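Local coordinates for protein peroxidase (Cellulomonas bogoriensis 69B4 = DSM 16987, PDB 6QZO) that probably works as a heme-dependent peroxidase of the DyP family, using heme b to reduce peroxide while oxidising a second substrate, at residues E35-I40 and G368-G373; A97-T102 and V147-R152. All coordinates share one frame; numbering follows the deposited sequence.

Contact 1. Residues E35-I40 and G368-G373; sequences EHQAGI and GGWSAG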
ATOM      1  N   GLU A  35      -0.402 -19.299  24.388  1.00 27.10           N
ATOM      2  CA  GLU A  35       0.280 -18.617  25.518  1.00 27.13           C
ATOM      3  C   GLU A  35       0.424 -17.125  25.180  1.00 25.93           C
ATOM      4  O   GLU A  35       0.204 -16.294  26.080  1.00 25.77           O
ATOM      5  CB  GLU A  35       1.634 -19.301  25.790  1.00 28.19           C
ATOM      6  CG  GLU A  35       2.333 -18.821  27.054  1.00 28.88           C
ATOM      7  CD  GLU A  35       3.489 -19.678  27.551  1.00 30.14           C
ATOM      8  OE1 GLU A  35       3.949 -20.542  26.800  1.00 30.40           O
ATOM      9  OE2 GLU A  35       4.017 -19.377  28.639  1.00 31.21           O
ATOM     10  N   HIS A  36       0.759 -16.787  23.934  1.00 25.05           N
ATOM     11  CA  HIS A  36       0.999 -15.380  23.498  1.00 24.20           C
ATOM     12  C   HIS A  36       0.046 -14.999  22.367  1.00 23.51           C
ATOM     13  O   HIS A  36      -0.475 -15.911  21.700  1.00 24.31           O
ATOM     14  CB  HIS A  36       2.451 -15.202  23.048  1.00 24.11           C
ATOM     15  CG  HIS A  36       3.457 -15.905  23.901  1.00 24.65           C
ATOM     16  ND1 HIS A  36       3.830 -15.432  25.144  1.00 24.78           N
ATOM     17  CD2 HIS A  36       4.194 -17.015  23.677  1.00 25.37           C
ATOM     18  CE1 HIS A  36       4.757 -16.223  25.650  1.00 25.71           C
ATOM     19  NE2 HIS A  36       4.994 -17.210  24.767  1.00 25.93           N
ATOM     20  N   GLN A  37      -0.159 -13.702  22.150  1.00 22.64           N
ATOM     21  CA  GLN A  37      -0.842 -13.175  20.939  1.00 21.91           C
ATOM     22  C   GLN A  37       0.032 -13.508  19.725  1.00 21.74           C
ATOM     23  O   GLN A  37       1.260 -13.502  19.862  1.00 22.41           O
ATOM     24  CB  GLN A  37      -1.063 -11.665  21.026  1.00 21.39           C
ATOM     25  CG  GLN A  37      -2.125 -11.244  22.038  1.00 21.31           C
ATOM     26  CD  GLN A  37      -2.566  -9.814  21.858  1.00 20.68           C
ATOM     27  OE1 GLN A  37      -3.305  -9.489  20.931  1.00 20.66           O
ATOM     28  NE2 GLN A  37      -2.117  -8.948  22.753  1.00 20.71           N
ATOM     29  N   ALA A  38      -0.577 -13.816  18.581  1.00 21.27           N
ATOM     30  CA  ALA A  38       0.141 -13.995  17.300  1.00 20.54           C
ATOM     31  C   ALA A  38       0.533 -12.606  16.792  1.00 19.53           C
ATOM     32  O   ALA A  38       0.009 -11.612  17.341  1.00 19.51           O
ATOM     33  CB  ALA A  38      -0.739 -14.728  16.321  1.00 20.86           C
ATOM     34  N   GLY A  39       1.427 -12.538  15.807  1.00 18.52           N
ATOM     35  CA  GLY A  39       1.800 -11.276  15.144  1.00 17.74           C
ATOM     36  C   GLY A  39       3.004 -10.634  15.788  1.00 17.45           C
ATOM     37  O   GLY A  39       3.291  -9.475  15.455  1.00 16.82           O
ATOM     38  N   ILE A  40       3.686 -11.375  16.671  1.00 17.63           N
ATOM     39  CA  ILE A  40       4.900 -10.912  17.405  1.00 17.59           C
ATOM     40  C   ILE A  40       6.078 -11.799  17.004  1.00 17.92           C
ATOM     41  O   ILE A  40       7.009 -11.259  16.355  1.00 17.76           O
ATOM     42  CB  ILE A  40       4.642 -10.870  18.919  1.00 17.28           C
ATOM     43  CG1 ILE A  40       3.459  -9.950  19.236  1.00 16.93           C
ATOM     44  CG2 ILE A  40       5.884 -10.435  19.665  1.00 17.27           C
ATOM     45  CD1 ILE A  40       2.858 -10.169  20.614  1.00 17.05           C
ATOM     46  N   GLY A 368      -1.167 -10.943  27.177  1.00 17.77           N
ATOM     47  CA  GLY A 368      -0.818 -12.318  26.806  1.00 18.16           C
ATOM     48  C   GLY A 368      -1.863 -12.852  25.855  1.00 18.25           C
ATOM     49  O   GLY A 368      -2.806 -12.109  25.560  1.00 18.33           O
ATOM     50  N   GLY A 369      -1.682 -14.080  25.389  1.00 18.63           N
ATOM     51  CA  GLY A 369      -2.642 -14.766  24.514  1.00 18.59           C
ATOM     52  C   GLY A 369      -3.867 -15.230  25.292  1.00 18.84           C
ATOM     53  O   GLY A 369      -3.993 -14.897  26.505  1.00 18.78           O
ATOM     54  N   TRP A 370      -4.737 -15.969  24.603  1.00 18.82           N
ATOM     55  CA  TRP A 370      -6.022 -16.475  25.130  1.00 19.04           C
ATOM     56  C   TRP A 370      -6.393 -17.747  24.369  1.00 19.07           C
ATOM     57  O   TRP A 370      -5.777 -17.999  23.305  1.00 18.53           O
ATOM     58  CB  TRP A 370      -7.100 -15.383  25.050  1.00 18.91           C
ATOM     59  CG  TRP A 370      -7.742 -15.195  23.712  1.00 18.76           C
ATOM     60  CD1 TRP A 370      -8.934 -15.721  23.298  1.00 18.97           C
ATOM     61  CD2 TRP A 370      -7.281 -14.353  22.640  1.00 18.29           C
ATOM     62  NE1 TRP A 370      -9.221 -15.306  22.023  1.00 18.70           N
ATOM     63  CE2 TRP A 370      -8.232 -14.457  21.594  1.00 18.14           C
ATOM     64  CE3 TRP A 370      -6.148 -13.554  22.438  1.00 17.89           C
ATOM     65  CZ2 TRP A 370      -8.079 -13.796  20.376  1.00 17.56           C
ATOM     66  CZ3 TRP A 370      -6.003 -12.893  21.239  1.00 17.31           C
ATOM     67  CH2 TRP A 370      -6.954 -13.022  20.219  1.00 17.22           C
ATOM     68  N   SER A 371      -7.321 -18.518  24.945  1.00 19.38           N
ATOM     69  CA  SER A 371      -7.830 -19.812  24.429  1.00 19.92           C
ATOM     70  C   SER A 371      -9.310 -19.673  24.097  1.00 19.89           C
ATOM     71  O   SER A 371      -9.935 -18.706  24.570  1.00 19.59           O
ATOM     72  CB  SER A 371      -7.623 -20.911  25.435  1.00 20.57           C
ATOM     73  OG  SER A 371      -6.242 -21.118  25.645  1.00 20.69           O
ATOM     74  N   ALA A 372      -9.834 -20.629  23.334  1.00 20.28           N
ATOM     75  CA  ALA A 372     -11.259 -20.701  22.945  1.00 20.42           C
ATOM     76  C   ALA A 372     -12.110 -20.381  24.177  1.00 20.75           C
ATOM     77  O   ALA A 372     -11.933 -21.083  25.177  1.00 21.62           O
ATOM     78  CB  ALA A 372     -11.555 -22.074  22.390  1.00 20.99           C
ATOM     79  N   GLY A 373     -12.944 -19.335  24.123  1.00 20.38           N
ATOM     80  CA  GLY A 373     -13.877 -18.969  25.206  1.00 20.80           C
ATOM     81  C   GLY A 373     -13.368 -17.850  26.106  1.00 20.68           C
ATOM     82  O   GLY A 373     -14.146 -17.360  26.918  1.00 20.94           O
TER
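The backbone of G369 donates its N-H to the carbonyl O of E35, the one hydrogen bond between E35-I40 and G368-G373, with G369 N 3.0 Å from E35 O. In this DyP-type peroxidase, built from two ferredoxin-like halves, the bond joins the loop before strand 47-55 of the N-terminal half to the loop after strand 356-366 of the C-terminal half. G369 N lies 44° out of the E35 carbonyl plane, above it rather than on a lone pair. A CB on G369 would point into the main chain of E35 and H36, and its absence lets the two backbones close to 3.4 Å between H36 C and G369 CA.

The next layer is the stem of Q37. Its CG is anti to the carbonyl carbon (chi1 -71°), which puts this methylene 3.7 Å from G368 O and at the edge of the W370 indole, close to the ring plane, at 4.3 Å from CZ3. Beyond CG the chain runs on extended, and both ends of the buried amide are used: OE1 accepts from V103 N of strand 100-105, while NE2 donates to P367 O. W370 starts out away from E35-I40, but its six-membered ring swings back toward Q37. Helix 61-78 holds the indole, with T72 and I75 packed on it and E76 OE2 bonded to NE1, and H33 meets it edge-to-face. The H36 imidazole leaves the interface, stacking with W216 and bonding to G227 O through ND1, while E35 CG rests 3.8 Å above one face of that imidazole, offset toward its rim.

Contact 2. Residues A97-T102 and V147-R152; sequences AALTVT and VCADDR
T100 and C148 lock together through a pair of backbone hydrogen bonds, T100 N to C148 O at 2.9 Å and C148 N to T100 O at 3.0 Å. On the same face of the sheet their side chains also meet. T100 OG1 occupies the crowded position between its own N and carbonyl carbon (chi1 61°), from which it reaches 3.3 Å from C148 CB. On the V101/V147 face, V101 CG2 touches V147 CG1 loosely. L99, just before the strand, starts out away from V147-R152, yet with CG anti to its backbone N it brings CD1 against V147 CG1 at 3.8 Å and against A149 CB.

The strands run antiparallel and belong to the four-stranded sheet of a ferredoxin-like half, 100-105 being an outermost strand within the chain. Helices 61-78 and 152-165 cover the V101/V147 side; loop residues V30 and P45 lie over T100 and C148.

Past the T100-C148 pair the ladder ends, but A97 stays tightly held: D150 N donates to A97 O at 2.9 Å, nearly straight, and A97 CB packs on D151 CB. The open side is at D150, partly exposed, with A98 CB no nearer than 4.1 Å to its OD2, while OD1 accepts from S46 N. D151 N-caps helix 152-165; its OD1 forms a salt bridge with R181 NH2, and OD2 a hydrogen bond with S182 N, both of the second subunit.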
ATOM      1  N   ALA A  97      -4.909 -15.453   4.346  1.00 18.01           N
ATOM      2  CA  ALA A  97      -3.586 -14.931   3.930  1.00 17.49           C
ATOM      3  C   ALA A  97      -2.703 -14.631   5.161  1.00 17.01           C
ATOM      4  O   ALA A  97      -2.105 -13.530   5.219  1.00 16.82           O
ATOM      5  CB  ALA A  97      -3.785 -13.687   3.095  1.00 17.20           C
ATOM      6  N   ALA A  98      -2.620 -15.574   6.099  1.00 16.96           N
ATOM      7  CA  ALA A  98      -1.785 -15.501   7.326  1.00 16.63           C
ATOM      8  C   ALA A  98      -2.174 -14.298   8.200  1.00 16.07           C
ATOM      9  O   ALA A  98      -1.311 -13.812   8.938  1.00 15.71           O
ATOM     10  CB  ALA A  98      -0.328 -15.464   6.940  1.00 16.58           C
ATOM     11  N   LEU A  99      -3.428 -13.844   8.143  1.00 15.93           N
ATOM     12  CA  LEU A  99      -3.888 -12.660   8.919  1.00 15.73           C
ATOM     13  C   LEU A  99      -3.555 -12.872  10.401  1.00 16.08           C
ATOM     14  O   LEU A  99      -3.875 -13.961  10.912  1.00 16.34           O
ATOM     15  CB  LEU A  99      -5.395 -12.460   8.756  1.00 15.64           C
ATOM     16  CG  LEU A  99      -5.980 -11.250   9.487  1.00 15.11           C
ATOM     17  CD1 LEU A  99      -5.341  -9.962   9.000  1.00 14.69           C
ATOM     18  CD2 LEU A  99      -7.494 -11.193   9.286  1.00 15.12           C
ATOM     19  N   THR A 100      -2.947 -11.859  11.034  1.00 16.19           N
ATOM     20  CA  THR A 100      -2.844 -11.699  12.506  1.00 16.42           C
ATOM     21  C   THR A 100      -3.356 -10.311  12.898  1.00 16.22           C
ATOM     22  O   THR A 100      -3.227  -9.374  12.079  1.00 16.35           O
ATOM     23  CB  THR A 100      -1.404 -11.863  13.019  1.00 16.55           C
ATOM     24  OG1 THR A 100      -0.559 -10.862  12.445  1.00 16.19           O
ATOM     25  CG2 THR A 100      -0.833 -13.232  12.736  1.00 16.96           C
ATOM     26  N   VAL A 101      -3.946 -10.215  14.087  1.00 16.27           N
ATOM     27  CA  VAL A 101      -4.294  -8.944  14.776  1.00 16.02           C
ATOM     28  C   VAL A 101      -3.633  -9.025  16.139  1.00 16.35           C
ATOM     29  O   VAL A 101      -3.869 -10.046  16.824  1.00 17.83           O
ATOM     30  CB  VAL A 101      -5.816  -8.748  14.905  1.00 16.02           C
ATOM     31  CG1 VAL A 101      -6.173  -7.418  15.569  1.00 15.84           C
ATOM     32  CG2 VAL A 101      -6.494  -8.860  13.550  1.00 15.86           C
ATOM     33  N   THR A 102      -2.787  -8.055  16.476  1.00 15.80           N
ATOM     34  CA  THR A 102      -2.124  -7.937  17.797  1.00 15.76           C
ATOM     35  C   THR A 102      -2.705  -6.699  18.476  1.00 15.81           C
ATOM     36  O   THR A 102      -2.681  -5.617  17.823  1.00 15.27           O
ATOM     37  CB  THR A 102      -0.602  -7.850  17.635  1.00 15.63           C
ATOM     38  OG1 THR A 102      -0.155  -8.895  16.755  1.00 15.67           O
ATOM     39  CG2 THR A 102       0.129  -7.924  18.955  1.00 15.62           C
ATOM     40  N   VAL A 147      -2.377  -5.021  12.473  1.00 13.95           N
ATOM     41  CA  VAL A 147      -3.040  -5.946  11.510  1.00 13.85           C
ATOM     42  C   VAL A 147      -2.026  -6.275  10.416  1.00 14.04           C
ATOM     43  O   VAL A 147      -1.558  -5.322   9.704  1.00 13.58           O
ATOM     44  CB  VAL A 147      -4.325  -5.336  10.925  1.00 13.60           C
ATOM     45  CG1 VAL A 147      -5.159  -6.371  10.181  1.00 13.72           C
ATOM     46  CG2 VAL A 147      -5.153  -4.672  12.006  1.00 13.53           C
ATOM     47  N   CYS A 148      -1.682  -7.564  10.316  1.00 14.59           N
ATOM     48  CA  CYS A 148      -0.647  -8.091   9.396  1.00 15.01           C
ATOM     49  C   CYS A 148      -1.249  -9.182   8.516  1.00 15.37           C
ATOM     50  O   CYS A 148      -1.981 -10.019   9.073  1.00 15.92           O
ATOM     51  CB  CYS A 148       0.506  -8.697  10.175  1.00 15.16           C
ATOM     52  SG  CYS A 148       1.493  -7.444  11.012  1.00 15.27           S
ATOM     53  N   ALA A 149      -0.903  -9.188   7.227  1.00 15.41           N
ATOM     54  CA  ALA A 149      -1.345 -10.217   6.257  1.00 15.92           C
ATOM     55  C   ALA A 149      -0.467 -10.211   5.004  1.00 16.19           C
ATOM     56  O   ALA A 149       0.222  -9.211   4.739  1.00 16.76           O
ATOM     57  CB  ALA A 149      -2.796 -10.016   5.905  1.00 15.92           C
ATOM     58  N   ASP A 150      -0.514 -11.308   4.257  1.00 16.70           N
ATOM     59  CA  ASP A 150       0.216 -11.492   2.979  1.00 17.04           C
ATOM     60  C   ASP A 150      -0.640 -11.004   1.808  1.00 17.36           C
ATOM     61  O   ASP A 150      -0.241 -11.277   0.662  1.00 18.14           O
ATOM     62  CB  ASP A 150       0.611 -12.959   2.785  1.00 17.39           C
ATOM     63  CG  ASP A 150       1.927 -13.320   3.424  1.00 17.32           C
ATOM     64  OD1 ASP A 150       2.781 -12.405   3.556  1.00 16.84           O
ATOM     65  OD2 ASP A 150       2.091 -14.505   3.782  1.00 17.92           O
ATOM     66  N   ASP A 151      -1.758 -10.327   2.078  1.00 17.39           N
ATOM     67  CA  ASP A 151      -2.684  -9.812   1.033  1.00 17.72           C
ATOM     68  C   ASP A 151      -3.339  -8.511   1.496  1.00 17.66           C
ATOM     69  O   ASP A 151      -3.851  -8.475   2.608  1.00 17.93           O
ATOM     70  CB  ASP A 151      -3.756 -10.841   0.682  1.00 18.15           C
ATOM     71  CG  ASP A 151      -4.572 -10.410  -0.525  1.00 18.46           C
ATOM     72  OD1 ASP A 151      -5.546  -9.654  -0.336  1.00 18.36           O
ATOM     73  OD2 ASP A 151      -4.175 -10.778  -1.661  1.00 18.81           O
ATOM     74  N   ARG A 152      -3.366  -7.501   0.623  1.00 18.37           N
ATOM     75  CA  ARG A 152      -3.768  -6.109   0.933  1.00 18.31           C
ATOM     76  C   ARG A 152      -5.296  -5.990   0.990  1.00 18.05           C
ATOM     77  O   ARG A 152      -5.793  -5.130   1.742  1.00 18.17           O
ATOM     78  CB  ARG A 152      -3.150  -5.155  -0.076  1.00 19.19           C
ATOM     79  CG  ARG A 152      -3.213  -3.711   0.357  1.00 20.01           C
ATOM     80  CD  ARG A 152      -2.486  -3.345   1.632  1.00 20.03           C
ATOM     81  NE  ARG A 152      -2.794  -1.939   1.757  1.00 20.77           N
ATOM     82  CZ  ARG A 152      -3.926  -1.397   2.242  1.00 21.00           C
ATOM     83  NH1 ARG A 152      -4.934  -2.139   2.680  1.00 21.28           N
ATOM     84  NH2 ARG A 152      -4.050  -0.083   2.234  1.00 21.05           N
TER

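Overall arrangement
Contact 1 and contact 2 have centres about 15 Å apart but meet where Q37, A38 and G39 run beside strand 100-105. A38 O lies 2.8 Å from T102 OG1, a probable hydrogen bond, G39 CA packs 3.6 Å from T100 OG1, and Q37 OE1 comes to 3.7 Å from T102 CA. Contact 2 lies within the N-terminal half, whereas contact 1 ties that half to the end of the C-terminal one, bringing together residues 328 apart in sequence, with both segments of contact 2 in the chain between them. Neither contact borders the heme, whose pocket residues, including the axial iron ligand H292, all fall between residues 195 and 356.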